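Local coordinates for glycerophosphodiester phosphodiesterase (Parabacteroides distasonis, PDB 3NO3), which belongs to the glycerophosphoryl diester phosphodiesterase family, whose members share a TIM-barrel fold, and carries a magnesium ion bound by acidic side chains, at residues V155-G160 with L175-K180; E166-G171 with K193-T198; M197-W202 with M216-I221. All coordinates share one frame; numbering follows the deposited sequence.

In the fold
All three contacts lie on the same side of the chain's centre. Contacts 1 and 3 follow consecutive parallel strands of the TIM barrel: contact 1 pairs 155-157 with 174-178, contact 3 pairs 198-202 with 220-223. Their centres are about 9 Å apart, and backbone bonds between strands 174-178 and 198-202 make them neighbouring parts of the barrel wall. Contact 2, its centre about 12 Å from that of contact 1 and 13 Å from that of contact 3, joins the ends of helices 164-169 and 188-194 in the layer outside this wall. Along the chain contact 1 closes before contact 3 opens, while the segments of contacts 1 and 2 alternate. Contacts 2 and 3 share Met197 and Thr198.

Contact 1: V155-G160 with L175-K180; sequences VSYLNG and LDYHYK
Tyr157 and Leu175 form a parallel beta bridge in the barrel wall, where strand 155-157 meets strand 174-178 in a beta-alpha-beta unit whose connecting helix is 164-169. The bridge includes the bond from Asp176 N to Tyr157 O, at 3.0 Å. Beyond it segment 155-160 leaves the strand, and side chains take over. Tyr177 CG stands anti to the carbonyl carbon (chi1 -78°), and the ring is clasped between Leu175 CB over one face and Gly160 CA over the other; this CH-pi contact has Gly160 CA 3.4 Å from the ring centroid and 7° off its normal. Tyr177 OH reaches the edge of the Tyr157 ring, 3.6 Å from Tyr157 CD2 and in the ring plane, and is hydrogen-bonded to Leu162 O. Alongside, Leu158 and Asp176 lie side by side, pointing the same way. Leu158 CD2 touches both Asp176 O, at 3.2 Å, and the carboxylate oxygen OD2. Leu158 CA adds a CA-H...O contact to Asp176 O, which also accepts from Trp202 NE1. A water donates to Leu158 O at 2.8 Å and accepts from His178 N, bridging the two segments. Helix 164-169 packs on Tyr157, Leu175 and Tyr177 through Leu167, helix 140-149 packs on Val155 and Tyr157, and strand 198-202 flanks strand 174-178, with Trp202 against Leu158.

Contact 2: E166-G171 with K193-T198; sequences ELKELG and KVLGMT
Lys168 and Leu195 meet where the C-terminal ends of two outer helices of the TIM barrel, 164-169 and 188-194, come together. Each helix closes in a Schellman motif, with Gly171 and Gly196 taking the positive-phi position. The lysine reaches over to the other segment: CG stands anti to the backbone N (chi1 -172°), and the chain then bends at chi2 and again at chi4. In the conformer described, one of two modelled, its ammonium nitrogen NZ donates to Leu195 O at 2.7 Å, lying nearly in line with the carbonyl, with a C=O...N angle of 169°. The acceptor is thus a main-chain oxygen at the C-terminal end of a helix, where the helix dipole would be expected to make it more attractive to a positive charge. On the way to this bond the aliphatic part of Lys168 slides past the Leu195 side chain in the opposite direction, and CG lies 3.9 Å from Leu195 CD2. The same leucine methyl also comes close to Lys168 CB.

Met197, present as selenomethionine and likewise modelled in two conformers, lies in the one described against the last turn of helix 164-169. Its SE is 4.1 Å from Lys168 CB. The chain bends at chi3 (72°), and the terminal CE comes against the helix backbone, 3.8 Å from Lys168 N. That methyl also touches Leu167 CB at 4.0 Å. Met197 packs on Phe172 and Pro164, and Leu195 on Pro164 and Met165 of helix 164-169; deeper in the fold, Leu167 rests on Leu175 and Tyr177 of strand 174-178.

Contact 3: M197-W202 with M216-I221; sequences MTSNVW and MGVDFI
Asp219 reaches across to Ser199 just before strand 220-223 begins, and its side chain can be followed outward atom by atom. CB lies 3.4 Å from Ser199 O. CG, anti to the carbonyl carbon (chi1 -65°), passes near Ser199 N and Thr198 CB, and the Asp219 and Thr198 side chains cross at about a right angle. At the tip, OD2 accepts from Ser199 N at 2.8 Å, with an N-H...O angle of 160°; the donor arrives on the anti side of the carboxylate, 18° out of its plane. The same oxygen lies 3.2 Å from Thr198 CA and takes a second donor from a water that also donates to Met197 O. Ser199 answers in the reverse direction: its OG, set between the backbone N and the carbonyl carbon, accepts from Asp219 N at 3.2 Å. Each residue therefore offers its backbone N-H to the other's side chain. This exchange leads into the pairing of parallel strands 198-202 and 220-223, the two strands of a beta-alpha-beta unit of the TIM barrel joined through helix 207-216. There Phe220 N donates to Ser199 O at 3.0 Å, while the bond from Val201 N to Phe220 O is long, at 3.3 Å, and bent.

Asn200 and Phe220 project from the same face of the sheet, their side chains crossing at about a right angle. Asn200 OD1 touches Phe220 CB at 3.5 Å and is hydrogen-bonded to Thr222 OG1. Phe220 also stacks with Tyr36. On the other face Val201 CG1 packs against Ile221 CG1 at 3.9 Å; Val218 CG2 joins them from the preceding loop, while Met213 and Ile214 of helix 207-216 lie against this apolar group.

Contact 1: V155-G160 with L175-K180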
loop_
_atom_site.group_PDB
_atom_site.type_symbol
_atom_site.label_atom_id
_atom_site.label_comp_id
_atom_site.label_asym_id
_atom_site.label_seq_id
_atom_site.Cartn_x
_atom_site.Cartn_y
_atom_site.Cartn_z
ATOM N N VAL A 155 9.583 -0.126 4.788
ATOM C CA VAL A 155 9.111 -1.451 4.448
ATOM C C VAL A 155 8.243 -2.016 5.613
ATOM O O VAL A 155 8.745 -2.135 6.750
ATOM C CB VAL A 155 10.235 -2.436 4.150
ATOM C CG1 VAL A 155 9.636 -3.735 3.675
ATOM C CG2 VAL A 155 11.247 -1.874 3.107
ATOM N N SER A 156 6.968 -2.354 5.344
ATOM C CA SER A 156 6.079 -2.929 6.352
ATOM C C SER A 156 5.549 -4.298 5.942
ATOM O O SER A 156 5.278 -4.539 4.762
ATOM C CB SER A 156 4.930 -2.006 6.697
ATOM O OG SER A 156 5.416 -0.767 7.077
ATOM N N TYR A 157 5.381 -5.184 6.921
ATOM C CA TYR A 157 4.871 -6.514 6.652
ATOM C C TYR A 157 3.358 -6.498 6.748
ATOM O O TYR A 157 2.817 -5.883 7.679
ATOM C CB TYR A 157 5.409 -7.466 7.684
ATOM C CG TYR A 157 5.213 -8.931 7.463
ATOM C CD1 TYR A 157 5.497 -9.541 6.226
ATOM C CD2 TYR A 157 4.882 -9.750 8.513
ATOM C CE1 TYR A 157 5.378 -10.881 6.058
ATOM C CE2 TYR A 157 4.794 -11.115 8.362
ATOM C CZ TYR A 157 5.064 -11.680 7.144
ATOM O OH TYR A 157 4.935 -13.024 7.014
ATOM N N LEU A 158 2.670 -7.217 5.842
ATOM C CA LEU A 158 1.205 -7.302 5.860
ATOM C C LEU A 158 0.599 -8.521 6.559
ATOM O O LEU A 158 -0.565 -8.494 6.896
ATOM C CB LEU A 158 0.638 -7.231 4.429
ATOM C CG LEU A 158 0.603 -5.854 3.771
ATOM C CD1 LEU A 158 0.403 -6.067 2.244
ATOM C CD2 LEU A 158 -0.509 -4.955 4.350
ATOM N N ASN A 159 1.357 -9.591 6.769
ATOM C CA ASN A 159 0.699 -10.912 6.972
ATOM C C ASN A 159 0.211 -11.207 8.390
ATOM O O ASN A 159 -0.624 -12.116 8.587
ATOM C CB ASN A 159 1.626 -12.020 6.492
ATOM C CG ASN A 159 0.901 -13.311 6.256
ATOM O OD1 ASN A 159 -0.016 -13.333 5.478
ATOM N ND2 ASN A 159 1.277 -14.390 6.976
ATOM N N GLY A 160 0.723 -10.478 9.387
ATOM C CA GLY A 160 0.055 -10.403 10.675
ATOM C C GLY A 160 0.595 -11.291 11.796
ATOM O O GLY A 160 0.126 -11.156 12.929
ATOM N N LEU A 175 4.705 -2.302 10.767
ATOM C CA LEU A 175 3.706 -3.302 10.481
ATOM C C LEU A 175 2.517 -2.619 9.824
ATOM O O LEU A 175 2.266 -1.426 10.036
ATOM C CB LEU A 175 3.256 -4.044 11.750
ATOM C CG LEU A 175 2.552 -3.394 12.930
ATOM C CD1 LEU A 175 1.087 -3.082 12.695
ATOM C CD2 LEU A 175 2.744 -4.351 14.180
ATOM N N ASP A 176 1.797 -3.409 9.039
ATOM C CA ASP A 176 0.576 -3.007 8.349
ATOM C C ASP A 176 -0.370 -4.214 8.411
ATOM O O ASP A 176 -0.358 -5.068 7.535
ATOM C CB ASP A 176 0.930 -2.578 6.926
ATOM C CG ASP A 176 -0.197 -1.977 6.188
ATOM O OD1 ASP A 176 -1.295 -1.762 6.736
ATOM O OD2 ASP A 176 0.048 -1.598 5.043
ATOM N N TYR A 177 -1.122 -4.321 9.500
ATOM C CA TYR A 177 -1.775 -5.569 9.873
ATOM C C TYR A 177 -3.302 -5.425 9.869
ATOM O O TYR A 177 -3.829 -4.330 10.077
ATOM C CB TYR A 177 -1.292 -6.005 11.246
ATOM C CG TYR A 177 0.080 -6.674 11.346
ATOM C CD1 TYR A 177 0.916 -6.922 10.221
ATOM C CD2 TYR A 177 0.518 -7.150 12.586
ATOM C CE1 TYR A 177 2.107 -7.564 10.360
ATOM C CE2 TYR A 177 1.729 -7.836 12.714
ATOM C CZ TYR A 177 2.506 -8.047 11.594
ATOM O OH TYR A 177 3.662 -8.719 11.707
ATOM N N HIS A 178 -3.994 -6.538 9.630
ATOM C CA HIS A 178 -5.463 -6.563 9.659
ATOM C C HIS A 178 -5.962 -6.124 11.034
ATOM O O HIS A 178 -5.352 -6.431 12.039
ATOM C CB HIS A 178 -5.995 -7.958 9.288
ATOM C CG HIS A 178 -7.485 -8.031 9.144
ATOM N ND1 HIS A 178 -8.276 -8.714 10.039
ATOM C CD2 HIS A 178 -8.324 -7.520 8.212
ATOM C CE1 HIS A 178 -9.543 -8.613 9.665
ATOM N NE2 HIS A 178 -9.596 -7.905 8.551
ATOM N N TYR A 179 -7.052 -5.370 11.078
ATOM C CA TYR A 179 -7.529 -4.861 12.350
ATOM C C TYR A 179 -7.724 -5.917 13.445
ATOM O O TYR A 179 -7.447 -5.635 14.602
ATOM C CB TYR A 179 -8.781 -3.968 12.187
ATOM C CG TYR A 179 -10.020 -4.636 11.669
ATOM C CD1 TYR A 179 -10.903 -5.278 12.527
ATOM C CD2 TYR A 179 -10.373 -4.544 10.323
ATOM C CE1 TYR A 179 -12.107 -5.861 12.034
ATOM C CE2 TYR A 179 -11.552 -5.117 9.837
ATOM C CZ TYR A 179 -12.398 -5.785 10.692
ATOM O OH TYR A 179 -13.544 -6.356 10.199
ATOM N N LYS A 180 -8.153 -7.119 13.087
ATOM C CA LYS A 180 -8.359 -8.180 14.090
ATOM C C LYS A 180 -7.092 -8.662 14.747
ATOM O O LYS A 180 -7.114 -9.047 15.935
ATOM C CB LYS A 180 -9.135 -9.357 13.503
ATOM C CG LYS A 180 -10.575 -8.964 13.183
ATOM C CD LYS A 180 -11.436 -10.146 12.716
ATOM C CE LYS A 180 -12.930 -9.819 12.807
ATOM N NZ LYS A 180 -13.555 -10.063 11.499
HETATM O O HOH W 1 3.390 0.790 9.097
HETATM O O HOH W 2 -2.451 -8.910 8.910
#

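Contact 2: E166-G171 with K193-T198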
loop_
_atom_site.group_PDB
_atom_site.type_symbol
_atom_site.label_atom_id
_atom_site.label_comp_id
_atom_site.label_asym_id
_atom_site.label_seq_id
_atom_site.Cartn_x
_atom_site.Cartn_y
_atom_site.Cartn_z
ATOM N N GLU A 166 10.068 -8.914 16.491
ATOM C CA GLU A 166 10.514 -9.838 15.449
ATOM C C GLU A 166 10.705 -9.096 14.120
ATOM O O GLU A 166 11.706 -9.287 13.426
ATOM C CB GLU A 166 9.515 -11.009 15.286
ATOM C CG GLU A 166 9.551 -12.022 16.452
ATOM C CD GLU A 166 8.445 -13.057 16.366
ATOM O OE1 GLU A 166 7.277 -12.672 16.130
ATOM O OE2 GLU A 166 8.751 -14.260 16.515
ATOM N N LEU A 167 9.767 -8.217 13.807
ATOM C CA LEU A 167 9.891 -7.401 12.601
ATOM C C LEU A 167 11.100 -6.455 12.623
ATOM O O LEU A 167 11.844 -6.355 11.619
ATOM C CB LEU A 167 8.600 -6.623 12.368
ATOM C CG LEU A 167 7.326 -7.367 11.945
ATOM C CD1 LEU A 167 6.124 -6.379 11.851
ATOM C CD2 LEU A 167 7.553 -8.066 10.594
ATOM N N LYS A 168 11.336 -5.805 13.760
ATOM C CA LYS A 168 12.448 -4.862 13.893
ATOM C C LYS A 168 13.769 -5.573 13.655
ATOM O O LYS A 168 14.614 -5.035 12.980
ATOM C CB LYS A 168 12.442 -4.191 15.273
ATOM C CG LYS A 168 13.450 -3.048 15.453
ATOM C CD LYS A 168 13.215 -1.912 14.526
ATOM C CE LYS A 168 14.223 -0.833 14.791
ATOM N NZ LYS A 168 13.601 0.493 14.708
ATOM N N GLU A 169 13.898 -6.788 14.195
ATOM C CA GLU A 169 15.130 -7.587 14.050
ATOM C C GLU A 169 15.460 -7.906 12.580
ATOM O O GLU A 169 16.641 -7.969 12.192
ATOM C CB GLU A 169 15.036 -8.877 14.862
ATOM C CG GLU A 169 16.401 -9.606 15.005
ATOM C CD GLU A 169 16.347 -10.793 15.944
ATOM O OE1 GLU A 169 15.250 -11.087 16.509
ATOM O OE2 GLU A 169 17.405 -11.437 16.112
ATOM N N LEU A 170 14.421 -8.099 11.774
ATOM C CA LEU A 170 14.537 -8.341 10.313
ATOM C C LEU A 170 14.788 -7.066 9.476
ATOM O O LEU A 170 15.036 -7.178 8.271
ATOM C CB LEU A 170 13.312 -9.136 9.778
ATOM C CG LEU A 170 13.245 -10.607 10.305
ATOM C CD1 LEU A 170 11.881 -11.270 10.081
ATOM C CD2 LEU A 170 14.326 -11.504 9.701
ATOM N N GLY A 171 14.787 -5.881 10.103
ATOM C CA GLY A 171 14.976 -4.609 9.383
ATOM C C GLY A 171 13.711 -3.969 8.848
ATOM O O GLY A 171 13.780 -3.017 8.076
ATOM N N LYS A 193 5.762 1.922 18.639
ATOM C CA LYS A 193 6.220 3.234 19.111
ATOM C C LYS A 193 7.567 3.094 19.850
ATOM O O LYS A 193 8.526 3.762 19.504
ATOM C CB LYS A 193 5.163 3.901 19.993
ATOM C CG LYS A 193 5.416 5.367 20.451
ATOM C CD LYS A 193 4.655 5.707 21.754
ATOM N N VAL A 194 7.634 2.176 20.805
ATOM C CA VAL A 194 8.844 1.964 21.607
ATOM C C VAL A 194 10.034 1.584 20.711
ATOM O O VAL A 194 11.151 2.096 20.905
ATOM C CB VAL A 194 8.592 0.925 22.724
ATOM C CG1 VAL A 194 9.883 0.604 23.472
ATOM C CG2 VAL A 194 7.493 1.457 23.706
ATOM N N LEU A 195 9.757 0.754 19.696
ATOM C CA LEU A 195 10.766 0.296 18.734
ATOM C C LEU A 195 11.132 1.272 17.596
ATOM O O LEU A 195 11.998 0.948 16.786
ATOM C CB LEU A 195 10.351 -1.076 18.167
ATOM C CG LEU A 195 10.526 -2.282 19.095
ATOM C CD1 LEU A 195 9.597 -3.429 18.640
ATOM C CD2 LEU A 195 12.006 -2.711 19.110
ATOM N N GLY A 196 10.546 2.467 17.555
ATOM C CA GLY A 196 10.809 3.402 16.472
ATOM C C GLY A 196 10.274 2.968 15.102
ATOM O O GLY A 196 10.841 3.348 14.078
HETATM N N MSE A 197 9.191 2.188 15.096
HETATM C CA MSE A 197 8.547 1.688 13.880
HETATM C C MSE A 197 7.182 2.332 13.771
HETATM O O MSE A 197 6.665 2.805 14.750
HETATM C CB MSE A 197 8.287 0.173 13.938
HETATM C CG MSE A 197 9.222 -0.613 14.746
HETATM SE SE MSE A 197 8.778 -2.470 14.734
HETATM C CE MSE A 197 9.353 -2.736 12.885
ATOM N N THR A 198 6.598 2.277 12.588
ATOM C CA THR A 198 5.195 2.688 12.365
ATOM C C THR A 198 4.173 1.522 12.445
ATOM O O THR A 198 4.501 0.347 12.195
ATOM C CB THR A 198 5.016 3.449 11.061
ATOM O OG1 THR A 198 5.316 2.594 9.943
ATOM C CG2 THR A 198 5.906 4.673 11.091
#

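Contact 3: M197-W202 with M216-I221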
loop_
_atom_site.group_PDB
_atom_site.type_symbol
_atom_site.label_atom_id
_atom_site.label_comp_id
_atom_site.label_asym_id
_atom_site.label_seq_id
_atom_site.Cartn_x
_atom_site.Cartn_y
_atom_site.Cartn_z
HETATM N N MSE A 197 9.191 2.188 15.096
HETATM C CA MSE A 197 8.547 1.688 13.880
HETATM C C MSE A 197 7.182 2.332 13.771
HETATM O O MSE A 197 6.665 2.805 14.750
HETATM C CB MSE A 197 8.287 0.173 13.938
HETATM C CG MSE A 197 9.222 -0.613 14.746
HETATM SE SE MSE A 197 8.778 -2.470 14.734
HETATM C CE MSE A 197 9.353 -2.736 12.885
ATOM N N THR A 198 6.598 2.277 12.588
ATOM C CA THR A 198 5.195 2.688 12.365
ATOM C C THR A 198 4.173 1.522 12.445
ATOM O O THR A 198 4.501 0.347 12.195
ATOM C CB THR A 198 5.016 3.449 11.061
ATOM O OG1 THR A 198 5.316 2.594 9.943
ATOM C CG2 THR A 198 5.906 4.673 11.091
ATOM N N SER A 199 2.943 1.872 12.808
ATOM C CA SER A 199 1.834 0.922 12.828
ATOM C C SER A 199 0.795 1.399 11.809
ATOM O O SER A 199 0.471 2.580 11.778
ATOM C CB SER A 199 1.241 0.831 14.229
ATOM O OG SER A 199 0.853 2.085 14.705
ATOM N N ASN A 200 0.310 0.489 10.977
ATOM C CA ASN A 200 -0.727 0.769 9.946
ATOM C C ASN A 200 -1.757 -0.356 10.097
ATOM O O ASN A 200 -1.397 -1.480 10.513
ATOM C CB ASN A 200 -0.042 0.814 8.577
ATOM C CG ASN A 200 -0.948 1.232 7.400
ATOM O OD1 ASN A 200 -2.168 1.462 7.506
ATOM N ND2 ASN A 200 -0.295 1.339 6.244
ATOM N N VAL A 201 -3.039 -0.031 9.862
ATOM C CA VAL A 201 -4.103 -1.009 10.007
ATOM C C VAL A 201 -5.005 -0.988 8.762
ATOM O O VAL A 201 -5.286 0.078 8.234
ATOM C CB VAL A 201 -4.912 -0.788 11.320
ATOM C CG1 VAL A 201 -5.631 0.598 11.357
ATOM C CG2 VAL A 201 -5.882 -1.942 11.549
ATOM N N TRP A 202 -5.427 -2.173 8.304
ATOM C CA TRP A 202 -6.258 -2.304 7.082
ATOM C C TRP A 202 -7.433 -3.277 7.295
ATOM O O TRP A 202 -7.375 -4.074 8.233
ATOM C CB TRP A 202 -5.412 -2.781 5.883
ATOM C CG TRP A 202 -4.685 -4.085 6.075
ATOM C CD1 TRP A 202 -3.419 -4.255 6.539
ATOM C CD2 TRP A 202 -5.178 -5.405 5.784
ATOM N NE1 TRP A 202 -3.099 -5.572 6.597
ATOM C CE2 TRP A 202 -4.152 -6.310 6.122
ATOM C CE3 TRP A 202 -6.383 -5.907 5.252
ATOM C CZ2 TRP A 202 -4.292 -7.708 5.975
ATOM C CZ3 TRP A 202 -6.518 -7.299 5.092
ATOM C CH2 TRP A 202 -5.486 -8.181 5.471
HETATM N N MSE A 216 -6.207 3.724 19.915
HETATM C CA MSE A 216 -5.032 2.842 20.097
HETATM C C MSE A 216 -3.699 3.501 19.675
HETATM O O MSE A 216 -2.630 3.077 20.113
HETATM C CB MSE A 216 -5.257 1.518 19.332
HETATM C CG MSE A 216 -4.310 0.391 19.668
HETATM SE SE MSE A 216 -4.748 -1.229 18.720
HETATM C CE MSE A 216 -6.360 -1.685 19.758
ATOM N N GLY A 217 -3.766 4.506 18.806
ATOM C CA GLY A 217 -2.617 5.303 18.394
ATOM C C GLY A 217 -1.892 4.835 17.136
ATOM O O GLY A 217 -0.694 5.102 17.003
ATOM N N VAL A 218 -2.572 4.118 16.232
ATOM C CA VAL A 218 -1.976 3.720 14.948
ATOM C C VAL A 218 -1.469 4.930 14.158
ATOM O O VAL A 218 -2.125 5.956 14.103
ATOM C CB VAL A 218 -2.937 2.895 14.014
ATOM C CG1 VAL A 218 -3.281 1.557 14.654
ATOM C CG2 VAL A 218 -4.258 3.695 13.653
ATOM N N ASP A 219 -0.282 4.832 13.588
ATOM C CA ASP A 219 0.263 5.918 12.775
ATOM C C ASP A 219 -0.589 6.118 11.514
ATOM O O ASP A 219 -0.781 7.264 11.082
ATOM C CB ASP A 219 1.703 5.651 12.325
ATOM C CG ASP A 219 2.686 5.595 13.495
ATOM O OD1 ASP A 219 3.156 6.650 13.941
ATOM O OD2 ASP A 219 2.987 4.476 13.935
ATOM N N PHE A 220 -1.075 5.021 10.929
ATOM C CA PHE A 220 -1.867 5.080 9.687
ATOM C C PHE A 220 -3.111 4.224 9.772
ATOM O O PHE A 220 -3.106 3.182 10.417
ATOM C CB PHE A 220 -1.024 4.632 8.491
ATOM C CG PHE A 220 0.293 5.354 8.346
ATOM C CD1 PHE A 220 0.326 6.671 7.954
ATOM C CD2 PHE A 220 1.524 4.695 8.572
ATOM C CE1 PHE A 220 1.553 7.346 7.826
ATOM C CE2 PHE A 220 2.722 5.358 8.424
ATOM C CZ PHE A 220 2.744 6.679 8.075
ATOM N N ILE A 221 -4.181 4.694 9.135
ATOM C CA ILE A 221 -5.361 3.900 8.857
ATOM C C ILE A 221 -5.499 3.757 7.324
ATOM O O ILE A 221 -5.537 4.774 6.627
ATOM C CB ILE A 221 -6.607 4.543 9.416
ATOM C CG1 ILE A 221 -6.691 4.363 10.951
ATOM C CG2 ILE A 221 -7.866 3.925 8.795
ATOM C CD1 ILE A 221 -7.880 5.165 11.554
HETATM O O HOH W 3 4.600 4.014 15.997
#